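Local coordinates for protein taurocyamine kinase (Schistosoma mansoni, PDB 4WOD) that reversibly transfers phosphate from ATP to taurocyamine, forming N-phosphotaurocyamine and ADP, as a duplicated member of the ATP:guanido phosphotransferase family, at residues S490-L495 / K618-D623; F494-I499 / E585-I590. The protein carries 4 engineered substitutions. All coordinates share one frame; numbering follows the deposited sequence.

Interaction 1: S490-L495 / K618-D623. Engineered in segment 490-495: Gly493 (natural residue Asp).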
# COMPACT_ATOMS: atom_id res chain seq x y z
N SER A 490 19.07 2.43 -20.34
CA SER A 490 19.38 3.39 -19.31
C SER A 490 20.13 4.54 -19.96
O SER A 490 20.86 4.33 -20.92
CB SER A 490 20.26 2.76 -18.21
OG SER A 490 19.62 1.64 -17.61
N VAL A 491 19.93 5.73 -19.42
CA VAL A 491 20.57 6.92 -19.93
C VAL A 491 21.77 7.24 -19.04
O VAL A 491 21.63 7.35 -17.80
CB VAL A 491 19.60 8.12 -19.97
CG1 VAL A 491 20.33 9.42 -20.41
CG2 VAL A 491 18.39 7.81 -20.88
N GLU A 492 22.93 7.40 -19.65
CA GLU A 492 24.14 7.77 -18.90
C GLU A 492 23.96 9.02 -18.06
O GLU A 492 23.35 10.00 -18.49
CB GLU A 492 25.32 8.00 -19.84
CG GLU A 492 26.09 6.73 -20.20
CD GLU A 492 27.36 7.05 -20.97
OE1 GLU A 492 27.78 8.23 -20.97
OE2 GLU A 492 27.93 6.12 -21.59
N GLY A 493 24.50 8.99 -16.84
CA GLY A 493 24.45 10.16 -15.98
C GLY A 493 23.31 10.22 -14.98
O GLY A 493 23.32 11.07 -14.10
N PHE A 494 22.32 9.34 -15.12
CA PHE A 494 21.17 9.34 -14.22
C PHE A 494 21.10 8.13 -13.29
O PHE A 494 21.31 6.98 -13.71
CB PHE A 494 19.86 9.40 -15.03
CG PHE A 494 19.66 10.72 -15.72
CD1 PHE A 494 19.01 11.77 -15.08
CD2 PHE A 494 20.17 10.93 -16.99
CE1 PHE A 494 18.85 12.99 -15.71
CE2 PHE A 494 20.01 12.14 -17.62
CZ PHE A 494 19.35 13.17 -16.98
N LEU A 495 20.75 8.40 -12.04
CA LEU A 495 20.33 7.36 -11.13
C LEU A 495 19.12 6.64 -11.75
O LEU A 495 18.37 7.23 -12.52
CB LEU A 495 19.95 7.94 -9.77
CG LEU A 495 21.10 8.55 -8.99
CD1 LEU A 495 20.60 9.05 -7.63
CD2 LEU A 495 22.20 7.51 -8.84
N LYS A 618 23.33 9.29 -24.55
CA LYS A 618 24.20 8.13 -24.47
C LYS A 618 23.53 7.05 -23.61
O LYS A 618 23.10 7.33 -22.49
CB LYS A 618 25.56 8.53 -23.86
CG LYS A 618 26.26 9.68 -24.57
CD LYS A 618 27.73 9.81 -24.16
CE LYS A 618 28.47 10.78 -25.08
NZ LYS A 618 29.89 10.96 -24.67
N PHE A 619 23.40 5.83 -24.15
CA PHE A 619 22.85 4.71 -23.38
C PHE A 619 23.92 4.12 -22.47
O PHE A 619 25.03 3.88 -22.91
CB PHE A 619 22.33 3.60 -24.30
CG PHE A 619 21.18 4.03 -25.17
CD1 PHE A 619 20.25 4.94 -24.70
CD2 PHE A 619 21.07 3.56 -26.47
CE1 PHE A 619 19.20 5.35 -25.52
CE2 PHE A 619 20.01 3.96 -27.28
CZ PHE A 619 19.09 4.86 -26.80
N ALA A 620 23.59 3.88 -21.21
CA ALA A 620 24.55 3.22 -20.32
C ALA A 620 24.97 1.83 -20.87
O ALA A 620 24.13 0.97 -21.13
CB ALA A 620 23.95 3.09 -18.90
N HIS A 621 26.27 1.61 -21.07
CA HIS A 621 26.75 0.35 -21.67
C HIS A 621 28.02 -0.15 -20.99
O HIS A 621 28.86 0.64 -20.59
CB HIS A 621 27.00 0.55 -23.18
CG HIS A 621 27.35 -0.72 -23.91
ND1 HIS A 621 28.65 -1.20 -24.00
CD2 HIS A 621 26.58 -1.58 -24.62
CE1 HIS A 621 28.65 -2.31 -24.71
NE2 HIS A 621 27.42 -2.57 -25.10
N SER A 622 28.16 -1.47 -20.88
CA SER A 622 29.28 -2.06 -20.15
C SER A 622 30.14 -3.00 -21.01
O SER A 622 29.62 -3.78 -21.80
CB SER A 622 28.76 -2.83 -18.94
OG SER A 622 29.73 -3.72 -18.44
N ASP A 623 31.45 -2.92 -20.83
CA ASP A 623 32.35 -3.86 -21.50
C ASP A 623 32.09 -5.29 -21.01
O ASP A 623 32.16 -6.25 -21.78
CB ASP A 623 33.81 -3.46 -21.27
CG ASP A 623 34.33 -2.50 -22.31
OD1 ASP A 623 33.55 -2.05 -23.19
OD2 ASP A 623 35.54 -2.18 -22.25
O HOH W 1 21.23 0.81 -21.24
O HOH W 2 27.88 3.63 -20.91
O HOH W 3 30.54 9.02 -22.76
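Val491 and Phe619 face each other across a single beta bridge, their CA atoms 4.7 Å apart, and the residues around them make the two backbone bonds of the contact. Glu492 N points almost straight at Lys618 O (2.8 Å, 171° at the hydrogen). Ala620 N also gives a bond of 2.8 Å, to Ser490 O, but it approaches from above the carbonyl plane, 46° out of it; the same oxygen takes a CA-H...O contact from Phe619. This inner end is compact: CB of Ser490 meets CB of Ala620 at 3.8 Å, and Ser490 OG, anti to its own carbonyl carbon (chi1 -58°), is hydrogen-bonded to Ile628 O. The bridge joins the loop that leaves strand 480-489 of the eight-stranded antiparallel sheet to the approach to the short hairpin 621-622/626-627. Starting at the bridge residue, Val491 to Phe494 form a type II beta turn with engineered Gly493 (naturally Asp) at its third position. The outer side is looser and wet. Here the extended chains of Glu492 and Lys618 cross obliquely, OE1 lying against the lysine CD at 3.6 Å, while OE1 and NZ stay 5.1 Å apart. A water accepts from NZ and bonds weakly to OE1. A second water links Glu492 OE2 to His621 N, and a third, back at the inner end, joins Ser490 N to Ala620 O.

Interaction 2: F494-I499 / E585-I590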
# COMPACT_ATOMS: atom_id res chain seq x y z
N PHE A 494 22.32 9.34 -15.12
CA PHE A 494 21.17 9.34 -14.22
C PHE A 494 21.10 8.13 -13.29
O PHE A 494 21.31 6.98 -13.71
CB PHE A 494 19.86 9.40 -15.03
CG PHE A 494 19.66 10.72 -15.72
CD1 PHE A 494 19.01 11.77 -15.08
CD2 PHE A 494 20.17 10.93 -16.99
CE1 PHE A 494 18.85 12.99 -15.71
CE2 PHE A 494 20.01 12.14 -17.62
CZ PHE A 494 19.35 13.17 -16.98
N LEU A 495 20.75 8.40 -12.04
CA LEU A 495 20.33 7.36 -11.13
C LEU A 495 19.12 6.64 -11.75
O LEU A 495 18.37 7.23 -12.52
CB LEU A 495 19.95 7.94 -9.77
CG LEU A 495 21.10 8.55 -8.99
CD1 LEU A 495 20.60 9.05 -7.63
CD2 LEU A 495 22.20 7.51 -8.84
N PHE A 496 18.96 5.37 -11.42
CA PHE A 496 17.85 4.56 -11.97
C PHE A 496 16.50 4.89 -11.32
O PHE A 496 16.47 5.55 -10.28
CB PHE A 496 18.18 3.07 -11.83
CG PHE A 496 19.30 2.63 -12.71
CD1 PHE A 496 19.80 3.46 -13.71
CD2 PHE A 496 19.86 1.36 -12.54
CE1 PHE A 496 20.83 3.03 -14.54
CE2 PHE A 496 20.89 0.94 -13.35
CZ PHE A 496 21.37 1.78 -14.35
N PRO A 497 15.36 4.45 -11.93
CA PRO A 497 14.06 4.88 -11.40
C PRO A 497 13.78 4.37 -9.99
O PRO A 497 12.78 4.75 -9.41
CB PRO A 497 13.03 4.30 -12.39
CG PRO A 497 13.82 4.14 -13.69
CD PRO A 497 15.23 3.76 -13.23
N THR A 498 14.64 3.52 -9.46
CA THR A 498 14.48 2.99 -8.11
C THR A 498 14.72 4.09 -7.07
O THR A 498 13.86 4.34 -6.22
CB THR A 498 15.44 1.81 -7.86
OG1 THR A 498 16.74 2.15 -8.34
CG2 THR A 498 14.96 0.52 -8.54
N ILE A 499 15.86 4.77 -7.15
CA ILE A 499 16.31 5.64 -6.09
C ILE A 499 16.43 7.10 -6.51
O ILE A 499 16.60 7.97 -5.65
CB ILE A 499 17.68 5.15 -5.50
CG1 ILE A 499 18.84 5.36 -6.49
CG2 ILE A 499 17.57 3.70 -5.12
CD1 ILE A 499 20.22 5.08 -5.87
N GLU A 585 10.52 0.89 -14.77
CA GLU A 585 11.61 0.21 -14.06
C GLU A 585 12.96 0.63 -14.60
O GLU A 585 13.91 0.84 -13.85
CB GLU A 585 11.48 -1.31 -14.15
CG GLU A 585 12.57 -2.05 -13.39
CD GLU A 585 12.39 -3.56 -13.47
OE1 GLU A 585 11.42 -4.06 -12.88
OE2 GLU A 585 13.22 -4.23 -14.11
N ASP A 586 13.03 0.76 -15.92
CA ASP A 586 14.21 1.28 -16.58
C ASP A 586 13.87 2.66 -17.08
O ASP A 586 12.66 2.98 -17.23
CB ASP A 586 14.64 0.37 -17.75
CG ASP A 586 15.33 -0.90 -17.29
OD1 ASP A 586 16.23 -0.81 -16.43
OD2 ASP A 586 14.97 -1.99 -17.79
N HIS A 587 14.90 3.46 -17.37
CA HIS A 587 14.68 4.80 -17.89
C HIS A 587 13.76 4.74 -19.10
O HIS A 587 12.91 5.59 -19.28
CB HIS A 587 15.99 5.49 -18.25
CG HIS A 587 16.84 5.83 -17.06
ND1 HIS A 587 18.21 5.96 -17.14
CD2 HIS A 587 16.51 6.01 -15.76
CE1 HIS A 587 18.69 6.22 -15.93
NE2 HIS A 587 17.68 6.27 -15.08
N MET A 588 13.97 3.72 -19.93
CA MET A 588 13.09 3.48 -21.08
C MET A 588 12.85 2.00 -21.35
O MET A 588 13.74 1.17 -21.19
CB MET A 588 13.66 4.10 -22.35
CG MET A 588 13.65 5.60 -22.42
SD MET A 588 14.42 6.08 -24.00
CE MET A 588 16.13 5.69 -23.70
N ARG A 589 11.63 1.68 -21.78
CA ARG A 589 11.36 0.41 -22.42
C ARG A 589 10.91 0.83 -23.81
O ARG A 589 9.95 1.59 -23.94
CB ARG A 589 10.28 -0.41 -21.67
CG ARG A 589 9.99 -1.78 -22.30
CD ARG A 589 9.13 -2.75 -21.44
NE ARG A 589 8.30 -2.08 -20.42
CZ ARG A 589 6.97 -2.06 -20.43
NH1 ARG A 589 6.29 -2.65 -21.41
NH2 ARG A 589 6.30 -1.43 -19.47
N ILE A 590 11.66 0.43 -24.84
CA ILE A 590 11.36 0.80 -26.22
C ILE A 590 10.76 -0.42 -26.94
O ILE A 590 11.38 -1.48 -26.97
CB ILE A 590 12.61 1.30 -26.98
CG1 ILE A 590 13.28 2.44 -26.20
CG2 ILE A 590 12.25 1.74 -28.42
CD1 ILE A 590 14.67 2.79 -26.74
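The two backbones come closest at Pro497 and Glu585, whose CA atoms are 5.9 Å apart, and the one hydrogen bond between the segments runs from a side chain, that of His587, to the carbonyl of Leu495. NE2 donates to this oxygen over 2.8 Å, with the oxygen near the imidazole plane but the donor 41° above the carbonyl plane. CG of His587 lies anti to its carbonyl carbon (chi1 -69°), and the ring beyond it reaches into the bend of 494-497. There CE1 meets Phe494 CB at 3.5 Å, and CD2 lies 3.6 Å from Pro497 CD. Phe496 turns the edge of its ring toward the imidazole face in an offset edge-to-face pair, planes at 79°, with CD1 as its nearest atom. The proline ring presses CG and CD against Glu585 O, each at 3.3 Å; that carbonyl is buried without a polar partner. Asp586 OD1 is held by Cys630 N, and the Glu585 side chain touches Cys631, the predicted active-site cysteine. The arrangement thus joins the loop before helix 502-517 to the residues leading into strand 588-595, in the antiparallel sheet of the phosphagen kinase catalytic domain, beside its predicted active site.

From the N terminus, the chain leaves strand 480-489 and passes first through 490-495, then through 494-499, so that the two contacts overlap at Phe494 and Leu495. After helix 502-517 and strands 525-529, 569-573 and 578-582, with two helices among them, it returns at 585-590, where interaction 2 closes the shorter loop. It then runs along strand 588-595 and helix 599-614 before 618-623 closes the longer loop of interaction 1. Apart from the shared residues, the shorter closure therefore lies within the longer. The contacts touch directly: His587 ND1 probably accepts a hydrogen bond from Val491 N, and Met588 packs on Phe619. Together they tie one connecting loop to the lead-in to inner strand 588-595 and to the hairpin region.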